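Local coordinates for AP205 bacteriophage COAT protein (Acinetobacter phage ap205, PDB 5FS4), which forms the dimeric building block of the protein shell that encloses the single-stranded RNA genome of a small bacteriophage, at the interface of chains A and B. Coordinates in Å, arbitrary orientation; residue numbers count along the deposited sequence, not the author numbering. Chains: chain A/B, AP205 bacteriophage COAT protein.

The interface of chains A and B. Residues chain A 81, 106, 110-111; chain B 85, 95, 98-99.
Helix 92-111 of chain A, near its C-terminal end, packs against helix 92-111 and strand 76-88 of chain B, while strand 76-88 of chain A supplies A:Ile81 from the sheet beneath. A:Ile81 and B:Ile85 pair in an antiparallel bridge, which joins the two strands into one sheet across the dimer. Their side chains rise toward the helices side by side, with A:Ile81 CG2 4.0 Å from B:Ile85 CG1.

B:Trp99 meets chain A at both ends of its side chain, with A:Val106 at the indole and A:Ile81 at the backbone. Its CG is anti to the backbone N (chi1 174°), directing the indole toward helix 92-111 of chain A. A:Val106 CG1 sits over one face of the indole, toward the rim of the six-membered ring, 3.3 Å from B:Trp99 CZ2. B:Ile85 CD1, from the same chain as the indole, also covers part of that face. At the backbone end, A:Ile81 reaches the helix through its extended CG1 branch (chi2 -174°): CD1 comes within 3.5 Å of B:Trp99 CA and also touches CB of B:Glu98, whose carboxylate points away from the contact.

A:Phe110 stands over the same face, turning an edge to the five-membered ring, with the two planes nearly perpendicular at 86°. The CD2-CE2 edge does the touching, also reaching the beta-carbon, with CE2 3.7 Å from B:Trp99 CB. B:Ile85 comes up from the sheet with CD1 over the centre of the phenyl face, 3.8 Å from the ring centroid, and its CG2 meets CE1 and CZ. B:Leu95, one helical turn before B:Trp99, borders the far end of the ring, its CG 4.0 Å from A:Phe110 CZ.

This apolar packing probably helps seat the helix of each subunit on the strand and helix of its partner. Repeated about the two-fold axis, it helps hold together the interlocked coat-protein dimer from which the capsid is built.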
ATOM      1  N   ILE A  81       9.773  -1.461  -2.791  1.00  8.53           N
ATOM      2  CA  ILE A  81       8.416  -1.577  -2.293  1.00  8.67           C
ATOM      3  C   ILE A  81       7.549  -0.703  -3.219  1.00  9.47           C
ATOM      4  O   ILE A  81       7.863   0.439  -3.362  1.00  8.52           O
ATOM      5  CB  ILE A  81       8.237  -1.179  -0.834  1.00  8.31           C
ATOM      6  CG1 ILE A  81       9.241  -1.966   0.013  1.00  8.61           C
ATOM      7  CG2 ILE A  81       6.731  -1.371  -0.470  1.00  8.67           C
ATOM      8  CD1 ILE A  81       9.159  -1.829   1.505  1.00  8.73           C
ATOM      9  N   VAL A 106      -0.898  -6.049   5.960  1.00  7.65           N
ATOM     10  CA  VAL A 106       0.470  -6.259   5.570  1.00  7.65           C
ATOM     11  C   VAL A 106       1.438  -6.379   6.768  1.00  8.18           C
ATOM     12  O   VAL A 106       2.325  -7.272   6.806  1.00  7.67           O
ATOM     13  CB  VAL A 106       0.892  -5.199   4.532  1.00  7.56           C
ATOM     14  CG1 VAL A 106       2.393  -5.349   4.242  1.00  8.26           C
ATOM     15  CG2 VAL A 106       0.048  -5.347   3.246  1.00  7.30           C
ATOM     16  N   PHE A 110       4.007  -9.531   7.137  1.00  7.58           N
ATOM     17  CA  PHE A 110       5.385  -9.202   6.795  1.00  8.12           C
ATOM     18  C   PHE A 110       6.195  -8.512   7.904  1.00  8.96           C
ATOM     19  O   PHE A 110       7.386  -8.792   8.105  1.00  7.88           O
ATOM     20  CB  PHE A 110       5.356  -8.264   5.586  1.00  7.81           C
ATOM     21  CG  PHE A 110       6.691  -7.687   5.252  1.00  7.49           C
ATOM     22  CD1 PHE A 110       7.580  -8.398   4.471  1.00  7.41           C
ATOM     23  CD2 PHE A 110       7.025  -6.391   5.650  1.00  7.12           C
ATOM     24  CE1 PHE A 110       8.806  -7.906   4.119  1.00  7.27           C
ATOM     25  CE2 PHE A 110       8.318  -5.905   5.366  1.00  7.23           C
ATOM     26  CZ  PHE A 110       9.197  -6.660   4.565  1.00  7.05           C
ATOM     27  N   ALA A 111       5.580  -7.530   8.551  1.00 10.60           N
ATOM     28  CA  ALA A 111       6.295  -6.796   9.622  1.00 12.40           C
ATOM     29  C   ALA A 111       6.503  -7.677  10.841  1.00 13.86           C
ATOM     30  O   ALA A 111       7.638  -7.762  11.365  1.00 13.94           O
ATOM     31  CB  ALA A 111       5.616  -5.488  10.003  1.00 12.18           C
TER
ATOM     32  N   ILE B  85       6.337  -6.149  -2.116  1.00  7.58           N
ATOM     33  CA  ILE B  85       7.603  -6.005  -1.433  1.00  7.58           C
ATOM     34  C   ILE B  85       8.599  -7.015  -1.971  1.00  8.27           C
ATOM     35  O   ILE B  85       8.323  -8.241  -1.944  1.00  7.15           O
ATOM     36  CB  ILE B  85       7.418  -6.260   0.038  1.00  7.43           C
ATOM     37  CG1 ILE B  85       6.420  -5.235   0.620  1.00  7.12           C
ATOM     38  CG2 ILE B  85       8.750  -6.245   0.755  1.00  6.74           C
ATOM     39  CD1 ILE B  85       6.144  -5.397   2.094  1.00  7.69           C
ATOM     40  N   LEU B  95      14.841  -4.496   5.081  1.00  9.78           N
ATOM     41  CA  LEU B  95      13.647  -4.478   4.299  1.00  9.67           C
ATOM     42  C   LEU B  95      12.414  -4.083   5.121  1.00  9.37           C
ATOM     43  O   LEU B  95      11.604  -3.319   4.643  1.00  8.00           O
ATOM     44  CB  LEU B  95      13.463  -5.795   3.571  1.00 10.39           C
ATOM     45  CG  LEU B  95      12.433  -5.752   2.418  1.00 10.86           C
ATOM     46  CD1 LEU B  95      12.896  -4.843   1.306  1.00 10.88           C
ATOM     47  CD2 LEU B  95      12.278  -7.160   1.879  1.00 11.43           C
ATOM     48  N   GLU B  98      12.593  -0.379   5.596  1.00 10.08           N
ATOM     49  CA  GLU B  98      12.125   0.230   4.354  1.00 10.85           C
ATOM     50  C   GLU B  98      10.581   0.258   4.287  1.00  9.64           C
ATOM     51  O   GLU B  98       9.970   1.243   3.846  1.00  9.36           O
ATOM     52  CB  GLU B  98      12.668  -0.526   3.127  1.00 12.17           C
ATOM     53  CG  GLU B  98      14.153  -0.329   2.876  1.00 13.83           C
ATOM     54  CD  GLU B  98      14.519   1.149   2.782  1.00 14.85           C
ATOM     55  OE1 GLU B  98      13.893   1.863   2.029  1.00 18.13           O
ATOM     56  OE2 GLU B  98      15.460   1.613   3.461  1.00 17.38           O
ATOM     57  N   TRP B  99       9.953  -0.830   4.710  1.00  8.64           N
ATOM     58  CA  TRP B  99       8.481  -0.845   4.836  1.00  8.14           C
ATOM     59  C   TRP B  99       8.016   0.227   5.806  1.00  8.45           C
ATOM     60  O   TRP B  99       7.082   0.972   5.489  1.00  7.18           O
ATOM     61  CB  TRP B  99       7.980  -2.265   5.219  1.00  8.29           C
ATOM     62  CG  TRP B  99       6.498  -2.371   5.522  1.00  8.13           C
ATOM     63  CD1 TRP B  99       5.966  -2.839   6.697  1.00  8.36           C
ATOM     64  CD2 TRP B  99       5.361  -2.058   4.675  1.00  8.27           C
ATOM     65  NE1 TRP B  99       4.598  -2.835   6.627  1.00  8.51           N
ATOM     66  CE2 TRP B  99       4.200  -2.318   5.428  1.00  8.30           C
ATOM     67  CE3 TRP B  99       5.210  -1.496   3.394  1.00  7.96           C
ATOM     68  CZ2 TRP B  99       2.881  -2.116   4.901  1.00  8.25           C
ATOM     69  CZ3 TRP B  99       3.955  -1.288   2.901  1.00  8.04           C
ATOM     70  CH2 TRP B  99       2.798  -1.617   3.644  1.00  8.22           C
TER